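Local coordinates for protein deoxyribose-phosphate aldolase (Toxoplasma gondii, PDB 4EIV) that is an aldolase-family enzyme folded as a closed eight-stranded (beta/alpha)8, or TIM, barrel, at residues Ser23-Ala33 and Arg268-Leu279; Val199-Met210 and Arg230-Val238. All blocks are in the same frame, centred on the assembly; numbering follows the deposited sequence. Where two conformers were deposited one is given.

Contact 1 of 2, residues Ser23-Ala33 and Arg268-Leu279; sequences SRTLLNFFEVA and RVGGGFNLLKEL
F30 drives its ring between strand 268-271 and helix 273-279, and V269 O lies over one ring face. Its CB and CG pass this carbonyl, CG at 3.9 Å from V269 O. Further out, F30 CD1 packs against L279 CD1 at 3.7 Å, and CE1 meets L275 CD2, which sits at the ring edge. On the other flank CE2 faces L276 CB. The tip, CZ, lies 3.5 Å from G271 CA, an approach possible because this glycine carries no side chain. Beside the ring, L27 CD2 of helix 23-27 touches both L276 CD1 and L279 CB.

The strands run parallel, their short axes 22° apart. E31 N donates to V269 O at 2.8 Å and A33 N to G271 O at 3.0 Å. On the opposite sheet face, E31 has CG anti to its carbonyl carbon (chi1 -68°) and an extended chain, which carries the carboxylate to the R268 guanidinium, the two chains crossing at a slant. There R268 NH1 reaches E31 OE2 at 2.8 Å on the syn side, 33° out of the carboxylate plane though close to the guanidinium plane. K235 and K154 also bind this carboxylate, and E116 pairs with R268 NH1, making a buried charge network.

This seam joins the first barrel strand, 30-34, to the last, 267-271. Helix 273-284 lies over it outside, flanked by helices 17-27, 41-52 and 243-257.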
loop_
_atom_site.group_PDB
_atom_site.type_symbol
_atom_site.label_atom_id
_atom_site.label_comp_id
_atom_site.label_asym_id
_atom_site.label_seq_id
_atom_site.Cartn_x
_atom_site.Cartn_y
_atom_site.Cartn_z
ATOM N N SER A 23 -1.593 -1.499 -12.909
ATOM C CA SER A 23 -1.831 -0.140 -13.415
ATOM C C SER A 23 -2.390 0.769 -12.324
ATOM O O SER A 23 -1.930 1.899 -12.159
ATOM C CB SER A 23 -2.814 -0.165 -14.579
ATOM O OG SER A 23 -2.292 -0.862 -15.691
ATOM N N ARG A 24 -3.369 0.263 -11.574
ATOM C CA ARG A 24 -3.989 1.052 -10.499
ATOM C C ARG A 24 -2.975 1.440 -9.431
ATOM O O ARG A 24 -2.968 2.558 -8.921
ATOM C CB ARG A 24 -5.168 0.304 -9.882
ATOM C CG ARG A 24 -5.836 1.063 -8.731
ATOM C CD ARG A 24 -6.459 2.367 -9.189
ATOM N NE ARG A 24 -6.980 3.175 -8.091
ATOM C CZ ARG A 24 -6.327 4.155 -7.480
ATOM N NH1 ARG A 24 -5.060 4.446 -7.793
ATOM N NH2 ARG A 24 -6.936 4.846 -6.538
ATOM N N THR A 25 -2.123 0.480 -9.087
ATOM C CA THR A 25 -1.052 0.697 -8.145
ATOM C C THR A 25 -0.091 1.783 -8.638
ATOM O O THR A 25 0.272 2.687 -7.900
ATOM C CB THR A 25 -0.276 -0.620 -7.919
ATOM O OG1 THR A 25 -1.135 -1.589 -7.297
ATOM C CG2 THR A 25 0.941 -0.398 -7.017
ATOM N N LEU A 26 0.337 1.672 -9.881
ATOM C CA LEU A 26 1.239 2.677 -10.447
ATOM C C LEU A 26 0.609 4.079 -10.496
ATOM O O LEU A 26 1.305 5.055 -10.276
ATOM C CB LEU A 26 1.761 2.208 -11.819
ATOM C CG LEU A 26 2.765 1.047 -11.750
ATOM C CD1 LEU A 26 2.943 0.404 -13.084
ATOM C CD2 LEU A 26 4.111 1.487 -11.152
ATOM N N LEU A 27 -0.684 4.172 -10.793
ATOM C CA LEU A 27 -1.355 5.478 -10.816
ATOM C C LEU A 27 -1.225 6.150 -9.450
ATOM O O LEU A 27 -1.049 7.354 -9.355
ATOM C CB LEU A 27 -2.829 5.374 -11.203
ATOM C CG LEU A 27 -3.126 5.002 -12.658
ATOM C CD1 LEU A 27 -4.608 4.662 -12.811
ATOM C CD2 LEU A 27 -2.709 6.137 -13.638
ATOM N N ASN A 28 -1.305 5.359 -8.380
ATOM C CA ASN A 28 -1.198 5.872 -7.022
ATOM C C ASN A 28 0.197 6.439 -6.670
ATOM O O ASN A 28 0.340 7.128 -5.668
ATOM C CB ASN A 28 -1.548 4.743 -6.043
ATOM C CG ASN A 28 -1.502 5.180 -4.590
ATOM O OD1 ASN A 28 -2.164 6.116 -4.183
ATOM N ND2 ASN A 28 -0.715 4.464 -3.791
ATOM N N PHE A 29 1.203 6.100 -7.482
ATOM C CA PHE A 29 2.587 6.558 -7.299
ATOM C C PHE A 29 3.049 7.563 -8.348
ATOM O O PHE A 29 4.146 8.123 -8.227
ATOM C CB PHE A 29 3.574 5.388 -7.445
ATOM C CG PHE A 29 3.325 4.237 -6.525
ATOM C CD1 PHE A 29 2.935 4.437 -5.210
ATOM C CD2 PHE A 29 3.554 2.932 -6.972
ATOM C CE1 PHE A 29 2.732 3.355 -4.363
ATOM C CE2 PHE A 29 3.361 1.847 -6.114
ATOM C CZ PHE A 29 2.959 2.072 -4.806
ATOM N N PHE A 30 2.230 7.798 -9.366
ATOM C CA PHE A 30 2.721 8.475 -10.560
ATOM C C PHE A 30 2.794 9.971 -10.518
ATOM O O PHE A 30 1.885 10.642 -10.027
ATOM C CB PHE A 30 1.881 8.021 -11.789
ATOM C CG PHE A 30 2.626 8.016 -13.106
ATOM C CD1 PHE A 30 3.445 6.955 -13.430
ATOM C CD2 PHE A 30 2.509 9.047 -14.014
ATOM C CE1 PHE A 30 4.111 6.928 -14.615
ATOM C CE2 PHE A 30 3.196 9.017 -15.221
ATOM C CZ PHE A 30 4.003 7.962 -15.502
ATOM N N GLU A 31 3.899 10.478 -11.069
ATOM C CA GLU A 31 4.113 11.911 -11.259
ATOM C C GLU A 31 4.496 12.085 -12.728
ATOM O O GLU A 31 5.569 11.676 -13.153
ATOM C CB GLU A 31 5.195 12.422 -10.306
ATOM C CG GLU A 31 4.761 12.395 -8.851
ATOM C CD GLU A 31 5.824 12.787 -7.871
ATOM O OE1 GLU A 31 7.011 12.629 -8.169
ATOM O OE2 GLU A 31 5.464 13.265 -6.773
ATOM N N VAL A 32 3.600 12.689 -13.500
ATOM C CA VAL A 32 3.814 12.830 -14.933
ATOM C C VAL A 32 4.642 14.077 -15.253
ATOM O O VAL A 32 4.457 15.117 -14.639
ATOM C CB VAL A 32 2.455 12.856 -15.691
ATOM C CG1 VAL A 32 1.626 14.099 -15.361
ATOM C CG2 VAL A 32 2.656 12.674 -17.201
ATOM N N ALA A 33 5.554 13.938 -16.203
ATOM C CA ALA A 33 6.419 15.018 -16.625
ATOM C C ALA A 33 5.819 15.874 -17.738
ATOM O O ALA A 33 5.271 15.354 -18.700
ATOM C CB ALA A 33 7.757 14.439 -17.108
ATOM N N ARG A 268 7.644 7.207 -5.411
ATOM C CA ARG A 268 7.007 7.832 -6.551
ATOM C C ARG A 268 7.619 7.228 -7.811
ATOM O O ARG A 268 8.788 6.789 -7.808
ATOM C CB ARG A 268 7.197 9.357 -6.600
ATOM C CG ARG A 268 6.777 10.116 -5.393
ATOM C CD ARG A 268 5.248 10.198 -5.209
ATOM N NE ARG A 268 5.009 10.530 -3.821
ATOM C CZ ARG A 268 5.158 11.731 -3.280
ATOM N NH1 ARG A 268 5.448 12.789 -4.018
ATOM N NH2 ARG A 268 5.001 11.882 -1.981
ATOM N N VAL A 269 6.843 7.233 -8.881
ATOM C CA VAL A 269 7.308 6.853 -10.182
ATOM C C VAL A 269 7.103 8.061 -11.079
ATOM O O VAL A 269 5.985 8.572 -11.212
ATOM C CB VAL A 269 6.563 5.647 -10.736
ATOM C CG1 VAL A 269 6.936 5.375 -12.178
ATOM C CG2 VAL A 269 6.848 4.440 -9.870
ATOM N N GLY A 270 8.184 8.553 -11.669
ATOM C CA GLY A 270 8.107 9.645 -12.642
ATOM C C GLY A 270 8.158 9.089 -14.048
ATOM O O GLY A 270 9.002 8.275 -14.363
ATOM N N GLY A 271 7.242 9.533 -14.892
ATOM C CA GLY A 271 7.245 9.068 -16.257
ATOM C C GLY A 271 6.528 10.009 -17.196
ATOM O O GLY A 271 6.034 11.050 -16.776
ATOM N N GLY A 272 6.486 9.624 -18.461
ATOM C CA GLY A 272 5.897 10.454 -19.493
ATOM C C GLY A 272 4.406 10.315 -19.670
ATOM O O GLY A 272 3.758 9.437 -19.090
ATOM N N PHE A 273 3.886 11.189 -20.511
ATOM C CA PHE A 273 2.471 11.251 -20.831
ATOM C C PHE A 273 1.968 9.969 -21.473
ATOM O O PHE A 273 0.883 9.504 -21.133
ATOM C CB PHE A 273 2.246 12.488 -21.722
ATOM C CG PHE A 273 0.807 12.833 -21.995
ATOM C CD1 PHE A 273 -0.199 12.614 -21.060
ATOM C CD2 PHE A 273 0.486 13.514 -23.160
ATOM C CE1 PHE A 273 -1.510 12.980 -21.330
ATOM C CE2 PHE A 273 -0.816 13.886 -23.427
ATOM C CZ PHE A 273 -1.817 13.619 -22.500
ATOM N N ASN A 274 2.725 9.405 -22.416
ATOM C CA ASN A 274 2.306 8.152 -23.045
ATOM C C ASN A 274 2.187 7.012 -22.017
ATOM O O ASN A 274 1.218 6.244 -22.060
ATOM C CB ASN A 274 3.209 7.781 -24.219
ATOM C CG ASN A 274 3.042 8.722 -25.405
ATOM O OD1 ASN A 274 1.971 9.308 -25.609
ATOM N ND2 ASN A 274 4.094 8.851 -26.206
ATOM N N LEU A 275 3.114 6.954 -21.057
ATOM C CA LEU A 275 3.020 5.929 -20.005
ATOM C C LEU A 275 1.773 6.165 -19.151
ATOM O O LEU A 275 1.052 5.229 -18.822
ATOM C CB LEU A 275 4.297 5.856 -19.166
ATOM C CG LEU A 275 4.310 4.911 -17.950
ATOM C CD1 LEU A 275 3.988 3.465 -18.359
ATOM C CD2 LEU A 275 5.682 4.962 -17.314
ATOM N N LEU A 276 1.536 7.414 -18.759
ATOM C CA LEU A 276 0.333 7.750 -18.001
ATOM C C LEU A 276 -0.925 7.270 -18.717
ATOM O O LEU A 276 -1.808 6.652 -18.110
ATOM C CB LEU A 276 0.258 9.259 -17.742
ATOM C CG LEU A 276 -1.035 9.754 -17.097
ATOM C CD1 LEU A 276 -1.308 9.005 -15.773
ATOM C CD2 LEU A 276 -1.004 11.263 -16.924
ATOM N N LYS A 277 -1.012 7.535 -20.020
ATOM C CA LYS A 277 -2.163 7.093 -20.786
ATOM C C LYS A 277 -2.266 5.560 -20.856
ATOM O O LYS A 277 -3.355 5.032 -20.763
ATOM C CB LYS A 277 -2.177 7.734 -22.175
ATOM C CG LYS A 277 -2.483 9.256 -22.117
ATOM C CD LYS A 277 -2.540 9.953 -23.476
ATOM C CE LYS A 277 -1.158 10.141 -24.081
ATOM N NZ LYS A 277 -1.233 10.908 -25.352
ATOM N N GLU A 278 -1.136 4.863 -20.961
ATOM C CA GLU A 278 -1.144 3.403 -20.956
ATOM C C GLU A 278 -1.710 2.892 -19.628
ATOM O O GLU A 278 -2.548 1.991 -19.591
ATOM C CB GLU A 278 0.266 2.831 -21.160
ATOM C CG GLU A 278 0.257 1.287 -21.233
ATOM C CD GLU A 278 1.630 0.641 -21.341
ATOM O OE1 GLU A 278 2.658 1.321 -21.184
ATOM O OE2 GLU A 278 1.665 -0.571 -21.626
ATOM N N LEU A 279 -1.285 3.508 -18.535
ATOM C CA LEU A 279 -1.740 3.085 -17.217
ATOM C C LEU A 279 -3.236 3.317 -17.067
ATOM O O LEU A 279 -3.973 2.421 -16.638
ATOM C CB LEU A 279 -1.007 3.847 -16.116
ATOM C CG LEU A 279 0.507 3.636 -16.007
ATOM C CD1 LEU A 279 1.082 4.544 -14.922
ATOM C CD2 LEU A 279 0.862 2.183 -15.735
#

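Contact 2 of 2, residues Val199-Met210 and Arg230-Val238; sequences VHLISIALREYM and RCIGIKIEV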
loop_
_atom_site.group_PDB
_atom_site.type_symbol
_atom_site.label_atom_id
_atom_site.label_comp_id
_atom_site.label_asym_id
_atom_site.label_seq_id
_atom_site.Cartn_x
_atom_site.Cartn_y
_atom_site.Cartn_z
ATOM N N VAL A 199 18.881 2.045 -9.150
ATOM C CA VAL A 199 17.928 1.930 -8.041
ATOM C C VAL A 199 18.558 1.130 -6.885
ATOM O O VAL A 199 18.325 1.437 -5.714
ATOM C CB VAL A 199 16.577 1.324 -8.516
ATOM C CG1 VAL A 199 15.675 0.936 -7.318
ATOM C CG2 VAL A 199 15.871 2.294 -9.442
ATOM N N HIS A 200 19.322 0.094 -7.204
ATOM C CA HIS A 200 20.003 -0.681 -6.171
ATOM C C HIS A 200 20.992 0.184 -5.365
ATOM O O HIS A 200 20.984 0.178 -4.131
ATOM C CB HIS A 200 20.696 -1.892 -6.830
ATOM C CG HIS A 200 21.454 -2.752 -5.876
ATOM N ND1 HIS A 200 22.817 -2.922 -5.944
ATOM C CD2 HIS A 200 21.041 -3.449 -4.795
ATOM C CE1 HIS A 200 23.205 -3.726 -4.973
ATOM N NE2 HIS A 200 22.148 -4.063 -4.261
ATOM N N LEU A 201 21.799 0.983 -6.063
ATOM C CA LEU A 201 22.748 1.857 -5.389
ATOM C C LEU A 201 22.090 2.900 -4.513
ATOM O O LEU A 201 22.537 3.169 -3.402
ATOM C CB LEU A 201 23.688 2.524 -6.404
ATOM C CG LEU A 201 24.667 1.611 -7.126
ATOM C CD1 LEU A 201 25.597 2.475 -7.962
ATOM C CD2 LEU A 201 25.457 0.766 -6.128
ATOM N N ILE A 202 21.031 3.510 -5.039
ATOM C CA ILE A 202 20.303 4.499 -4.281
ATOM C C ILE A 202 19.674 3.870 -3.026
ATOM O O ILE A 202 19.689 4.462 -1.942
ATOM C CB ILE A 202 19.266 5.207 -5.180
ATOM C CG1 ILE A 202 20.019 6.068 -6.198
ATOM C CG2 ILE A 202 18.333 6.085 -4.342
ATOM C CD1 ILE A 202 19.161 6.625 -7.328
ATOM N N SER A 203 19.115 2.676 -3.174
ATOM C CA SER A 203 18.519 1.960 -2.057
ATOM C C SER A 203 19.528 1.665 -0.968
ATOM O O SER A 203 19.226 1.848 0.207
ATOM C CB SER A 203 17.874 0.665 -2.540
ATOM O OG SER A 203 16.772 0.931 -3.397
ATOM N N ILE A 204 20.733 1.249 -1.350
ATOM C CA ILE A 204 21.785 0.990 -0.362
ATOM C C ILE A 204 22.141 2.278 0.374
ATOM O O ILE A 204 22.267 2.309 1.606
ATOM C CB ILE A 204 23.049 0.452 -1.025
ATOM C CG1 ILE A 204 22.791 -0.952 -1.561
ATOM C CG2 ILE A 204 24.218 0.415 -0.032
ATOM C CD1 ILE A 204 23.911 -1.436 -2.463
ATOM N N ALA A 205 22.316 3.361 -0.379
ATOM C CA ALA A 205 22.661 4.641 0.221
ATOM C C ALA A 205 21.632 5.084 1.248
ATOM O O ALA A 205 21.969 5.530 2.356
ATOM C CB ALA A 205 22.829 5.714 -0.854
ATOM N N LEU A 206 20.363 4.976 0.888
ATOM C CA LEU A 206 19.308 5.370 1.804
ATOM C C LEU A 206 19.254 4.462 3.037
ATOM O O LEU A 206 19.091 4.950 4.153
ATOM C CB LEU A 206 17.978 5.386 1.083
ATOM C CG LEU A 206 16.788 5.804 1.922
ATOM C CD1 LEU A 206 17.025 7.121 2.638
ATOM C CD2 LEU A 206 15.580 5.869 1.028
ATOM N N ARG A 207 19.410 3.152 2.843
ATOM C CA ARG A 207 19.396 2.188 3.951
ATOM C C ARG A 207 20.486 2.532 4.952
ATOM O O ARG A 207 20.241 2.600 6.157
ATOM C CB ARG A 207 19.605 0.762 3.415
ATOM C CG ARG A 207 19.523 -0.334 4.494
ATOM C CD ARG A 207 19.534 -1.759 3.916
ATOM N NE ARG A 207 18.595 -1.872 2.792
ATOM C CZ ARG A 207 18.917 -2.007 1.500
ATOM N NH1 ARG A 207 20.179 -2.144 1.095
ATOM N NH2 ARG A 207 17.950 -2.053 0.585
ATOM N N GLU A 208 21.689 2.778 4.449
ATOM C CA GLU A 208 22.823 3.092 5.305
ATOM C C GLU A 208 22.693 4.437 5.973
ATOM O O GLU A 208 23.110 4.602 7.107
ATOM C CB GLU A 208 24.121 3.004 4.519
ATOM C CG GLU A 208 24.395 1.592 4.086
ATOM C CD GLU A 208 25.640 1.448 3.249
ATOM O OE1 GLU A 208 26.006 0.287 2.987
ATOM O OE2 GLU A 208 26.241 2.473 2.856
ATOM N N TYR A 209 22.112 5.402 5.275
ATOM C CA TYR A 209 21.908 6.720 5.849
ATOM C C TYR A 209 20.940 6.644 7.035
ATOM O O TYR A 209 21.148 7.303 8.082
ATOM C CB TYR A 209 21.382 7.672 4.779
ATOM C CG TYR A 209 21.260 9.070 5.294
ATOM C CD1 TYR A 209 22.383 9.876 5.424
ATOM C CD2 TYR A 209 20.029 9.589 5.677
ATOM C CE1 TYR A 209 22.284 11.163 5.908
ATOM C CE2 TYR A 209 19.917 10.869 6.161
ATOM C CZ TYR A 209 21.050 11.657 6.274
ATOM O OH TYR A 209 20.956 12.929 6.761
ATOM N N MET A 210 19.900 5.823 6.896
ATOM C CA MET A 210 18.906 5.660 7.970
ATOM C C MET A 210 19.453 4.990 9.229
ATOM O O MET A 210 18.969 5.269 10.329
ATOM C CB MET A 210 17.685 4.879 7.477
ATOM C CG MET A 210 16.885 5.557 6.386
ATOM S SD MET A 210 16.371 7.251 6.728
ATOM C CE MET A 210 14.957 7.311 5.620
ATOM N N ARG A 230 14.803 10.800 9.841
ATOM C CA ARG A 230 13.638 11.371 9.172
ATOM C C ARG A 230 13.207 10.479 8.001
ATOM O O ARG A 230 13.981 9.630 7.541
ATOM C CB ARG A 230 13.955 12.788 8.687
ATOM C CG ARG A 230 14.945 12.845 7.516
ATOM C CD ARG A 230 15.358 14.273 7.142
ATOM N NE ARG A 230 16.070 14.297 5.859
ATOM C CZ ARG A 230 17.361 14.017 5.696
ATOM N NH1 ARG A 230 18.110 13.671 6.742
ATOM N NH2 ARG A 230 17.909 14.068 4.464
ATOM N N CYS A 231 11.974 10.683 7.538
ATOM C CA CYS A 231 11.397 9.908 6.444
ATOM C C CYS A 231 11.992 10.380 5.140
ATOM O O CYS A 231 11.959 11.581 4.853
ATOM C CB CYS A 231 9.881 10.103 6.394
ATOM S SG CYS A 231 9.026 9.178 5.088
ATOM N N ILE A 232 12.548 9.450 4.358
ATOM C CA ILE A 232 13.142 9.792 3.057
ATOM C C ILE A 232 12.647 8.826 1.984
ATOM O O ILE A 232 12.662 7.610 2.153
ATOM C CB ILE A 232 14.681 9.844 3.099
ATOM C CG1 ILE A 232 15.138 10.844 4.179
ATOM C CG2 ILE A 232 15.237 10.258 1.731
ATOM C CD1 ILE A 232 16.594 10.764 4.556
ATOM N N GLY A 233 12.174 9.382 0.886
ATOM C CA GLY A 233 11.650 8.574 -0.169
ATOM C C GLY A 233 12.552 8.387 -1.353
ATOM O O GLY A 233 13.606 9.025 -1.493
ATOM N N ILE A 234 12.163 7.452 -2.215
ATOM C CA ILE A 234 12.841 7.242 -3.496
ATOM C C ILE A 234 11.829 7.421 -4.619
ATOM O O ILE A 234 10.704 6.920 -4.550
ATOM C CB ILE A 234 13.523 5.859 -3.628
ATOM C CG1 ILE A 234 14.370 5.798 -4.900
ATOM C CG2 ILE A 234 12.503 4.760 -3.694
ATOM C CD1 ILE A 234 15.137 4.513 -5.039
ATOM N N LYS A 235 12.241 8.182 -5.624
ATOM C CA LYS A 235 11.472 8.385 -6.853
ATOM C C LYS A 235 12.234 7.771 -8.019
ATOM O O LYS A 235 13.379 8.172 -8.296
ATOM C CB LYS A 235 11.195 9.864 -7.124
ATOM C CG LYS A 235 10.531 10.142 -8.449
ATOM C CD LYS A 235 9.997 11.536 -8.595
ATOM C CE LYS A 235 9.493 11.804 -9.998
ATOM N NZ LYS A 235 8.870 13.159 -10.124
ATOM N N ILE A 236 11.611 6.798 -8.675
ATOM C CA ILE A 236 12.170 6.098 -9.814
ATOM C C ILE A 236 11.599 6.770 -11.055
ATOM O O ILE A 236 10.392 6.707 -11.312
ATOM C CB ILE A 236 11.838 4.604 -9.763
ATOM C CG1 ILE A 236 12.380 3.967 -8.473
ATOM C CG2 ILE A 236 12.409 3.887 -10.956
ATOM C CD1 ILE A 236 12.115 2.485 -8.302
ATOM N N GLU A 237 12.461 7.513 -11.746
ATOM C CA GLU A 237 12.088 8.237 -12.974
ATOM C C GLU A 237 12.462 7.347 -14.152
ATOM O O GLU A 237 13.631 6.990 -14.318
ATOM C CB GLU A 237 12.767 9.606 -13.015
ATOM C CG GLU A 237 12.312 10.538 -14.147
ATOM C CD GLU A 237 12.872 10.179 -15.501
ATOM O OE1 GLU A 237 12.065 10.161 -16.444
ATOM O OE2 GLU A 237 14.104 9.924 -15.609
ATOM N N VAL A 238 11.457 6.926 -14.919
ATOM C CA VAL A 238 11.616 5.883 -15.923
ATOM C C VAL A 238 11.599 6.350 -17.345
ATOM O O VAL A 238 11.617 5.527 -18.266
ATOM C CB VAL A 238 10.556 4.766 -15.731
ATOM C CG1 VAL A 238 10.640 4.187 -14.311
ATOM C CG2 VAL A 238 9.159 5.265 -16.020
#
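V199, I202, L206 and Y209 pack helix 199-210 against I232, I234 and I236 in a helix-on-strand contact on the outer wall of the TIM barrel. The helix follows strand 182-184 and precedes strand 233-237, its parallel neighbour, so the three form a beta-alpha-beta crossover. Its axis runs almost antiparallel to strand 233-237, at 173°, with a closest approach of 9.9 Å, spanned by branched aliphatic side chains.

I232, just before the strand, and I234 and I236 within it meet helix residues about a turn apart: L206, I202 and V199 respectively. Near the C-terminal end of the strand, V199 CG2 touches I236 CD1, the side chains crossing at about a right angle. In one of its two modelled conformers, I234 has CG1 anti to the backbone N (chi1 -172°), which sends CD1 to I202 CG2 at 3.6 Å. L206 sets CD1 against I232 CB while its CD2 lies 3.6 Å from I232 O. Within the helix, S203 OG and S203 N both donate to V199 O, approaching from opposite faces of the carbonyl plane; N257 binds the same hydroxyl. Neighbouring helices 165-178 and 243-257 flank the interface, L176 touching Y209 and I232, and M253 touching I234.

Toward the C-terminal end of the helix the chemistry turns partly polar. M210, bent at chi2, brings CE to R230 O and to the backbone N and CB of I232. I232 CD1 sits over the centre of the R230 guanidinium face and also approaches Y209 CE2, obliquely to that ring. R230 NH2 is held by the carbonyls of A180 and L176, which would limit the group's rotation, and its NH1 gives a nearly straight hydrogen bond to Y209 OH at 2.9 Å, in the guanidinium plane and at the ring edge.

Contact 1 is almost wholly buried, whereas contact 2 is only partly so, its R230 and M210 being exposed. Their centres lie about 20 Å apart, yet both belong to one barrel sheet, where strands 267-271 and 233-237 are neighbours. Contact 1 pairs two strands and packs helix 273-279 against them and against helix 23-27, adding backbone bonds and inward-facing charges; contact 2 sets a helix on a strand and relies mainly on aliphatic side chains, with Y209, M210 and one cross-segment hydrogen bond at its edge. Besides a salt bridge joining the two, V238 N probably hydrogen-bonds to G270 O at 2.9 Å, and V238 CG2 packs on L275 CD2. In sequence, contact 2 is nested within contact 1.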